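Local coordinates for DUF5636 domain-containing protein (Legionella pneumophila subsp. pneumophila str. Philadelphia 1, PDB 4RD8), which is of unknown function but folds as a strand-free, largely helical single chain and belongs to the DUF5636 family, at residues Glu35-Met39 against Ile190-Ser194; Glu46-Leu51 against Leu137-Lys141; Gly97-Leu101 against Leu116-Leu121. The protein carries 3 engineered substitutions. One frame throughout, in Å; residues are numbered along the deposited sequence.

Interaction 1. Residues Glu35-Met39 against Ile190-Ser194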
loop_
_atom_site.group_PDB
_atom_site.type_symbol
_atom_site.label_atom_id
_atom_site.label_comp_id
_atom_site.label_asym_id
_atom_site.label_seq_id
_atom_site.Cartn_x
_atom_site.Cartn_y
_atom_site.Cartn_z
ATOM N N GLU A 35 5.450 10.071 1.024
ATOM C CA GLU A 35 6.574 9.755 1.901
ATOM C C GLU A 35 6.371 10.428 3.249
ATOM O O GLU A 35 6.589 9.824 4.296
ATOM C CB GLU A 35 7.892 10.222 1.274
ATOM C CG GLU A 35 9.133 9.715 1.978
ATOM C CD GLU A 35 10.380 10.454 1.543
ATOM O OE1 GLU A 35 10.294 11.687 1.347
ATOM O OE2 GLU A 35 11.442 9.807 1.394
ATOM N N ASN A 36 5.934 11.682 3.220
ATOM C CA ASN A 36 5.756 12.447 4.444
ATOM C C ASN A 36 4.594 11.930 5.288
ATOM O O ASN A 36 4.608 12.055 6.510
ATOM C CB ASN A 36 5.567 13.934 4.124
ATOM C CG ASN A 36 6.863 14.612 3.722
ATOM O OD1 ASN A 36 7.953 14.115 4.011
ATOM N ND2 ASN A 36 6.749 15.761 3.062
ATOM N N TYR A 37 3.595 11.362 4.619
ATOM C CA TYR A 37 2.431 10.788 5.284
ATOM C C TYR A 37 2.807 9.471 5.972
ATOM O O TYR A 37 2.580 9.296 7.165
ATOM C CB TYR A 37 1.281 10.595 4.275
ATOM C CG TYR A 37 0.159 9.703 4.782
ATOM C CD1 TYR A 37 -0.659 10.105 5.830
ATOM C CD2 TYR A 37 -0.068 8.458 4.213
ATOM C CE1 TYR A 37 -1.681 9.288 6.297
ATOM C CE2 TYR A 37 -1.077 7.633 4.672
ATOM C CZ TYR A 37 -1.883 8.052 5.709
ATOM O OH TYR A 37 -2.883 7.230 6.165
ATOM N N LEU A 38 3.420 8.561 5.229
ATOM C CA LEU A 38 3.795 7.257 5.789
ATOM C C LEU A 38 4.817 7.327 6.928
ATOM O O LEU A 38 4.870 6.426 7.767
ATOM C CB LEU A 38 4.296 6.318 4.676
ATOM C CG LEU A 38 3.248 5.989 3.607
ATOM C CD1 LEU A 38 3.856 5.128 2.512
ATOM C CD2 LEU A 38 2.020 5.295 4.207
HETATM N N MSE A 39 5.623 8.389 6.966
HETATM C CA MSE A 39 6.571 8.596 8.058
HETATM C C MSE A 39 5.873 9.115 9.304
HETATM O O MSE A 39 6.461 9.156 10.378
HETATM C CB MSE A 39 7.656 9.608 7.671
HETATM C CG MSE A 39 8.537 9.201 6.514
HETATM SE SE MSE A 39 9.793 10.628 6.035
HETATM C CE MSE A 39 8.990 12.083 7.055
ATOM N N ILE A 190 11.606 3.062 10.962
ATOM C CA ILE A 190 10.668 2.852 12.056
ATOM C C ILE A 190 9.356 3.610 11.768
ATOM O O ILE A 190 8.894 4.426 12.573
ATOM C CB ILE A 190 11.305 3.245 13.414
ATOM C CG1 ILE A 190 12.676 2.583 13.563
ATOM C CG2 ILE A 190 10.440 2.818 14.592
ATOM C CD1 ILE A 190 12.629 1.066 13.685
ATOM N N ASP A 191 8.778 3.335 10.599
ATOM C CA ASP A 191 7.482 3.885 10.190
ATOM C C ASP A 191 6.892 3.080 9.038
ATOM O O ASP A 191 7.479 2.088 8.600
ATOM C CB ASP A 191 7.594 5.370 9.830
ATOM C CG ASP A 191 8.650 5.641 8.778
ATOM O OD1 ASP A 191 8.552 5.078 7.673
ATOM O OD2 ASP A 191 9.589 6.415 9.057
ATOM N N SER A 192 5.734 3.503 8.542
ATOM C CA SER A 192 4.996 2.703 7.577
ATOM C C SER A 192 5.597 2.654 6.173
ATOM O O SER A 192 5.061 1.978 5.306
ATOM C CB SER A 192 3.536 3.163 7.507
ATOM O OG SER A 192 2.933 3.063 8.783
ATOM N N ARG A 193 6.710 3.347 5.946
ATOM C CA ARG A 193 7.442 3.161 4.690
ATOM C C ARG A 193 8.003 1.751 4.628
ATOM O O ARG A 193 8.266 1.220 3.547
ATOM C CB ARG A 193 8.589 4.157 4.557
ATOM C CG ARG A 193 8.166 5.588 4.297
ATOM C CD ARG A 193 9.398 6.459 4.300
ATOM N NE ARG A 193 9.987 6.525 5.636
ATOM C CZ ARG A 193 11.154 7.094 5.916
ATOM N NH1 ARG A 193 11.878 7.631 4.941
ATOM N NH2 ARG A 193 11.596 7.118 7.172
ATOM N N SER A 194 8.200 1.147 5.797
ATOM C CA SER A 194 8.656 -0.238 5.864
ATOM C C SER A 194 7.466 -1.160 6.064
ATOM O O SER A 194 6.735 -1.026 7.048
ATOM C CB SER A 194 9.616 -0.430 7.032
ATOM O OG SER A 194 9.799 -1.818 7.306
HETATM O O HOH W 1 11.726 7.358 2.231
HETATM O O HOH W 2 4.026 5.276 10.096
HETATM O O HOH W 3 9.311 8.511 10.702
#

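Interaction 2. Residues Glu46-Leu51 against Leu137-Lys141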
loop_
_atom_site.group_PDB
_atom_site.type_symbol
_atom_site.label_atom_id
_atom_site.label_comp_id
_atom_site.label_asym_id
_atom_site.label_seq_id
_atom_site.Cartn_x
_atom_site.Cartn_y
_atom_site.Cartn_z
ATOM N N GLU A 46 -4.804 7.163 11.863
ATOM C CA GLU A 46 -6.143 7.660 11.571
ATOM C C GLU A 46 -6.790 6.845 10.451
ATOM O O GLU A 46 -7.961 6.485 10.544
ATOM C CB GLU A 46 -6.112 9.154 11.235
ATOM C CG GLU A 46 -5.657 10.029 12.407
ATOM C CD GLU A 46 -5.669 11.513 12.091
ATOM O OE1 GLU A 46 -5.680 11.861 10.895
ATOM O OE2 GLU A 46 -5.673 12.334 13.039
ATOM N N GLN A 47 -6.029 6.545 9.402
ATOM C CA GLN A 47 -6.543 5.700 8.323
ATOM C C GLN A 47 -6.638 4.217 8.707
ATOM O O GLN A 47 -7.494 3.500 8.198
ATOM C CB GLN A 47 -5.754 5.901 7.019
ATOM C CG GLN A 47 -6.183 7.134 6.228
ATOM C CD GLN A 47 -5.941 8.427 6.992
ATOM O OE1 GLN A 47 -4.813 8.714 7.389
ATOM N NE2 GLN A 47 -7.003 9.200 7.221
ATOM N N LEU A 48 -5.763 3.755 9.598
ATOM C CA LEU A 48 -5.864 2.382 10.102
ATOM C C LEU A 48 -7.123 2.201 10.946
ATOM O O LEU A 48 -7.802 1.172 10.858
ATOM C CB LEU A 48 -4.620 1.982 10.913
ATOM C CG LEU A 48 -3.342 1.717 10.123
ATOM C CD1 LEU A 48 -2.145 1.613 11.058
ATOM C CD2 LEU A 48 -3.481 0.423 9.326
ATOM N N ILE A 49 -7.429 3.205 11.767
ATOM C CA ILE A 49 -8.681 3.231 12.510
ATOM C C ILE A 49 -9.877 3.172 11.550
ATOM O O ILE A 49 -10.830 2.422 11.782
ATOM C CB ILE A 49 -8.770 4.486 13.414
ATOM C CG1 ILE A 49 -7.803 4.346 14.595
ATOM C CG2 ILE A 49 -10.188 4.688 13.918
ATOM C CD1 ILE A 49 -7.554 5.631 15.343
ATOM N N GLU A 50 -9.809 3.938 10.464
ATOM C CA GLU A 50 -10.895 3.982 9.485
ATOM C C GLU A 50 -11.044 2.626 8.798
ATOM O O GLU A 50 -12.161 2.130 8.626
ATOM C CB GLU A 50 -10.647 5.096 8.455
ATOM C CG GLU A 50 -11.656 5.157 7.304
ATOM C CD GLU A 50 -13.062 5.537 7.756
ATOM O OE1 GLU A 50 -13.207 6.293 8.746
ATOM O OE2 GLU A 50 -14.031 5.079 7.112
ATOM N N LEU A 51 -9.913 2.028 8.430
ATOM C CA LEU A 51 -9.914 0.721 7.775
ATOM C C LEU A 51 -10.490 -0.319 8.727
ATOM O O LEU A 51 -11.303 -1.163 8.329
ATOM C CB LEU A 51 -8.498 0.331 7.356
ATOM C CG LEU A 51 -8.362 -0.990 6.594
ATOM C CD1 LEU A 51 -9.069 -0.905 5.254
ATOM C CD2 LEU A 51 -6.888 -1.354 6.410
ATOM N N LEU A 137 -4.185 2.863 2.736
ATOM C CA LEU A 137 -4.030 3.980 3.675
ATOM C C LEU A 137 -3.862 5.305 2.914
ATOM O O LEU A 137 -4.471 6.322 3.266
ATOM C CB LEU A 137 -2.845 3.738 4.623
ATOM C CG LEU A 137 -2.988 2.512 5.540
ATOM C CD1 LEU A 137 -1.692 2.281 6.312
ATOM C CD2 LEU A 137 -4.164 2.679 6.516
ATOM N N ILE A 138 -3.029 5.279 1.882
ATOM C CA ILE A 138 -2.837 6.420 0.989
ATOM C C ILE A 138 -4.151 6.867 0.348
ATOM O O ILE A 138 -4.473 8.061 0.345
ATOM C CB ILE A 138 -1.816 6.076 -0.099
ATOM C CG1 ILE A 138 -0.421 6.056 0.510
ATOM C CG2 ILE A 138 -1.853 7.087 -1.248
ATOM C CD1 ILE A 138 0.532 5.182 -0.277
ATOM N N ILE A 139 -4.912 5.912 -0.179
ATOM C CA ILE A 139 -6.196 6.217 -0.812
ATOM C C ILE A 139 -7.205 6.770 0.188
ATOM O O ILE A 139 -7.851 7.770 -0.085
ATOM C CB ILE A 139 -6.779 4.984 -1.530
ATOM C CG1 ILE A 139 -5.828 4.551 -2.645
ATOM C CG2 ILE A 139 -8.185 5.273 -2.075
ATOM C CD1 ILE A 139 -5.927 3.055 -2.999
ATOM N N LEU A 140 -7.349 6.119 1.343
ATOM C CA LEU A 140 -8.232 6.633 2.393
ATOM C C LEU A 140 -7.826 8.028 2.869
ATOM O O LEU A 140 -8.684 8.862 3.142
ATOM C CB LEU A 140 -8.293 5.666 3.583
ATOM C CG LEU A 140 -8.949 4.305 3.306
ATOM C CD1 LEU A 140 -8.725 3.366 4.491
ATOM C CD2 LEU A 140 -10.439 4.460 3.053
ATOM N N LYS A 141 -6.524 8.288 2.967
ATOM C CA LYS A 141 -6.077 9.624 3.360
ATOM C C LYS A 141 -6.560 10.658 2.340
ATOM O O LYS A 141 -7.116 11.688 2.716
ATOM C CB LYS A 141 -4.550 9.672 3.494
ATOM C CG LYS A 141 -3.986 11.040 3.875
ATOM C CD LYS A 141 -4.524 11.539 5.194
ATOM C CE LYS A 141 -3.774 12.796 5.630
ATOM N NZ LYS A 141 -4.207 13.257 6.971
HETATM O O HOH W 4 -4.311 11.229 8.714
#

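Interaction 3. Residues Gly97-Leu101 against Leu116-Leu121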
loop_
_atom_site.group_PDB
_atom_site.type_symbol
_atom_site.label_atom_id
_atom_site.label_comp_id
_atom_site.label_asym_id
_atom_site.label_seq_id
_atom_site.Cartn_x
_atom_site.Cartn_y
_atom_site.Cartn_z
ATOM N N GLY A 97 1.063 -21.193 -6.549
ATOM C CA GLY A 97 2.114 -21.704 -5.687
ATOM C C GLY A 97 2.861 -20.624 -4.916
ATOM O O GLY A 97 3.797 -20.941 -4.172
ATOM N N ASN A 98 2.454 -19.364 -5.080
ATOM C CA ASN A 98 3.074 -18.240 -4.361
ATOM C C ASN A 98 4.571 -18.086 -4.610
ATOM O O ASN A 98 5.305 -17.660 -3.722
ATOM C CB ASN A 98 2.849 -18.363 -2.846
ATOM C CG ASN A 98 1.465 -17.969 -2.434
ATOM O OD1 ASN A 98 1.120 -16.787 -2.427
ATOM N ND2 ASN A 98 0.653 -18.957 -2.076
ATOM N N LYS A 99 5.022 -18.436 -5.810
ATOM C CA LYS A 99 6.417 -18.245 -6.185
ATOM C C LYS A 99 6.636 -16.760 -6.447
ATOM O O LYS A 99 5.738 -16.077 -6.939
ATOM C CB LYS A 99 6.743 -19.025 -7.463
ATOM C CG LYS A 99 6.424 -20.518 -7.415
ATOM C CD LYS A 99 7.604 -21.333 -6.901
ATOM C CE LYS A 99 7.534 -22.777 -7.402
ATOM N NZ LYS A 99 8.887 -23.432 -7.500
ATOM N N PRO A 100 7.840 -16.256 -6.145
ATOM C CA PRO A 100 8.114 -14.860 -6.493
ATOM C C PRO A 100 8.205 -14.712 -8.014
ATOM O O PRO A 100 8.576 -15.671 -8.716
ATOM C CB PRO A 100 9.516 -14.611 -5.893
ATOM C CG PRO A 100 9.840 -15.823 -5.055
ATOM C CD PRO A 100 9.030 -16.947 -5.609
ATOM N N LEU A 101 7.881 -13.524 -8.506
ATOM C CA LEU A 101 8.113 -13.182 -9.898
ATOM C C LEU A 101 9.511 -12.599 -9.991
ATOM O O LEU A 101 10.019 -12.045 -9.014
ATOM C CB LEU A 101 7.118 -12.106 -10.341
ATOM C CG LEU A 101 5.673 -12.549 -10.540
ATOM C CD1 LEU A 101 4.758 -11.350 -10.749
ATOM C CD2 LEU A 101 5.632 -13.473 -11.747
ATOM N N LEU A 116 -0.315 -6.778 -6.271
ATOM C CA LEU A 116 0.024 -8.170 -6.024
ATOM C C LEU A 116 0.255 -8.436 -4.547
ATOM O O LEU A 116 0.502 -7.508 -3.773
ATOM C CB LEU A 116 1.299 -8.521 -6.794
ATOM C CG LEU A 116 1.159 -8.408 -8.316
ATOM C CD1 LEU A 116 1.689 -7.083 -8.791
ATOM C CD2 LEU A 116 1.894 -9.556 -8.992
ATOM N N LYS A 117 0.185 -9.712 -4.171
ATOM C CA LYS A 117 0.618 -10.164 -2.861
ATOM C C LYS A 117 2.064 -9.741 -2.643
ATOM O O LYS A 117 2.840 -9.688 -3.600
ATOM C CB LYS A 117 0.544 -11.689 -2.809
ATOM C CG LYS A 117 -0.524 -12.255 -1.925
ATOM C CD LYS A 117 -0.431 -13.775 -1.920
ATOM C CE LYS A 117 -1.496 -14.400 -1.056
ATOM N NZ LYS A 117 -1.284 -15.866 -0.922
ATOM N N ASP A 118 2.421 -9.451 -1.390
ATOM C CA ASP A 118 3.787 -9.041 -1.045
ATOM C C ASP A 118 4.786 -10.077 -1.555
ATOM O O ASP A 118 5.857 -9.735 -2.063
ATOM C CB ASP A 118 3.963 -8.925 0.479
ATOM C CG ASP A 118 3.135 -7.797 1.103
ATOM O OD1 ASP A 118 2.561 -6.969 0.363
ATOM O OD2 ASP A 118 3.081 -7.739 2.354
ATOM N N SER A 119 4.421 -11.346 -1.420
ATOM C CA SER A 119 5.327 -12.447 -1.743
ATOM C C SER A 119 5.541 -12.639 -3.247
ATOM O O SER A 119 6.371 -13.437 -3.671
ATOM C CB SER A 119 4.822 -13.742 -1.101
ATOM O OG SER A 119 3.474 -13.973 -1.470
ATOM N N SER A 120 4.794 -11.915 -4.065
ATOM C CA SER A 120 4.996 -11.986 -5.509
ATOM C C SER A 120 6.293 -11.278 -5.896
ATOM O O SER A 120 6.820 -11.479 -6.981
ATOM C CB SER A 120 3.801 -11.382 -6.244
ATOM O OG SER A 120 2.642 -12.140 -5.956
ATOM N N LEU A 121 6.808 -10.454 -4.990
ATOM C CA LEU A 121 8.121 -9.832 -5.183
ATOM C C LEU A 121 9.133 -10.421 -4.214
ATOM O O LEU A 121 10.228 -10.837 -4.613
ATOM C CB LEU A 121 8.032 -8.316 -4.979
ATOM C CG LEU A 121 9.347 -7.534 -5.054
ATOM C CD1 LEU A 121 10.021 -7.709 -6.411
ATOM C CD2 LEU A 121 9.119 -6.057 -4.746
HETATM O O HOH W 5 3.078 -14.705 -5.783
HETATM O O HOH W 6 11.527 -11.467 -6.892
#

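Interaction 1. Residues Glu35-Met39 against Ile190-Ser194
Met39, present as selenomethionine, lies across one face of the Arg193 guanidinium, with its CG above the plane near the NE rim and 3.2 Å from Arg193 NE. The selenium reaches over the same group, SE standing 3.8 Å from Arg193 CZ. This overlap docks the C-terminal end of helix 25-38 on a type I beta turn, Asp191 to Ser194, that leads directly into helix 195-204; Ser194 is the N-cap of that helix, its OG bonded to Trp197 N.

The turn brings its own salt bridge, and the bridge fixes the rotation of the guanidinium, so that one face is turned to the selenomethionine. Arg193 grips Asp191 side-on: NE donates to OD1 over 2.9 Å in a nearly straight bond (171°), while NH2 donates to OD2 at 2.8 Å, using the syn lone pair of that oxygen. With chi1 at 55°, the Asp191 carboxylate sits between its own backbone N and carbonyl carbon, and from there OD1 also accepts Arg193 N through its anti lone pair at 3.1 Å, forming an Asx turn. Two donors thus fix this oxygen, and a further salt bridge runs from Arg193 NH2 to Glu189. Arg193 is thus held between two carboxylates, which probably favours its charged form.

Along the aliphatic part of Arg193, Leu38 CB packs beside CG and Glu35 CG meets CD. Helix and turn backbones are joined more lightly, by a weak bond from Ser192 N to Leu38 O at 3.1 Å, supplemented by a water linking Leu38 O to Ser192 OG. The Glu35 carboxylate, turned about 80° to the guanidinium plane, stays beyond salt-bridge distance of it. One water spans the interval, donating to Glu35 OE2 at 2.6 Å and accepting from Arg193 NH1 at 2.7 Å.

Interaction 2. Residues Glu46-Leu51 against Leu137-Lys141
A near-perpendicular helix-helix crossing carries this contact: the segments of helix 41-61 and helix 130-144 run at 96° to each other, their axes 9.3 Å apart at closest approach. At the crossing Gln47 wedges its aliphatic part into the surface formed by Leu137, Leu140 and Lys141. Its CG rests 3.5 Å from Leu137 O, a carbonyl already engaged by the helical bond from Lys141 N, and also touches Leu140 CB. A bend at chi2 (63°) then turns the amide end of Gln47 across the Lys141 chain at a slant, where Gln47 CD comes 3.9 Å from Lys141 CD.

Beside this wedge the leucines meet. Leu137 CD2 sits against Gln47 CB and reaches Leu48 CD2 at 3.7 Å, two branched ends slanting past one another. Further along, Leu140 CD1 approaches Leu51 CB at 4.2 Å. These contacts belong to the core of an all-helical fold in which further helices close in: Leu48 also packs on His201 and Ile202 of helix 195-204, Leu51 on Leu78 and Ile82 of helix 69-85, and Leu137 on Tyr37 of helix 25-38.

A charged pair lies at one flank. Lys141 leaves its helix with CG anti to the backbone N (chi1 179°), and beyond the bend at chi2 its chain runs out extended past the Gln47 amide. Its ammonium stays 4.4 Å from the carboxylate, measured from Lys141 NZ to Glu46 OE1, beyond a direct salt bridge. A water bridges the two charges, accepting from Lys141 NZ at 2.7 Å and probably donating to Glu46 OE1.

Interaction 3. Residues Gly97-Leu101 against Leu116-Leu121
Hydrogen bonding anchors both ends of this loop-to-loop contact, which brackets helix 103-111. Leu101 N donates to Ser120 O over 2.8 Å in a nearly straight bond, the donor tilted 33° from the carbonyl plane. At the other end the extended Lys117 side chain brings NZ to Asn98 OD1 at 3.0 Å, in the carbonyl plane and on a lone pair; Gln94 OE1 and, in a long ion pair, Glu128 are weak further partners of the ammonium.

Water supplies two further links. One joins Lys99 O to Ser120 OG, 2.6 Å from the water, and the other donates to both Leu101 O and Leu121 O.

Apolar packing is modest by comparison. Leu101 CD1 meets Leu116 CD2 at 3.8 Å, the two side chains crossing at about a right angle, and both also pack on Leu109 of the bracketed helix. Pro100 lies along the backbone between the bonded ends, its CA 3.6 Å from Ser119 O.

Backbone carbonyls therefore do much of the joining: Ser120 O takes a peptide N-H directly, whereas Leu101 O and Leu121 O share a water and Lys99 O uses another, so bound water probably contributes to this partly buried seam alongside the direct bonds.

In the fold
From the N terminus, the three contacts nest without crossing. Helix 25-38 supplies the first half of interaction 1 and helix 41-61, which follows it, the first half of interaction 2. The chain then reaches 97-101, passes through helix 103-111 and closes the short loop of interaction 3 at 116-121. Helix 130-144 closes interaction 2 around it, and the turn at 190-194 closes interaction 1 around both. Tyr37 joins the outer two by packing, its ring against Lys141 CG and its hydroxyl near Leu137 O. Interaction 3 stands apart, its nearest atoms about 9 Å from interaction 1 and about 12 Å from interaction 2.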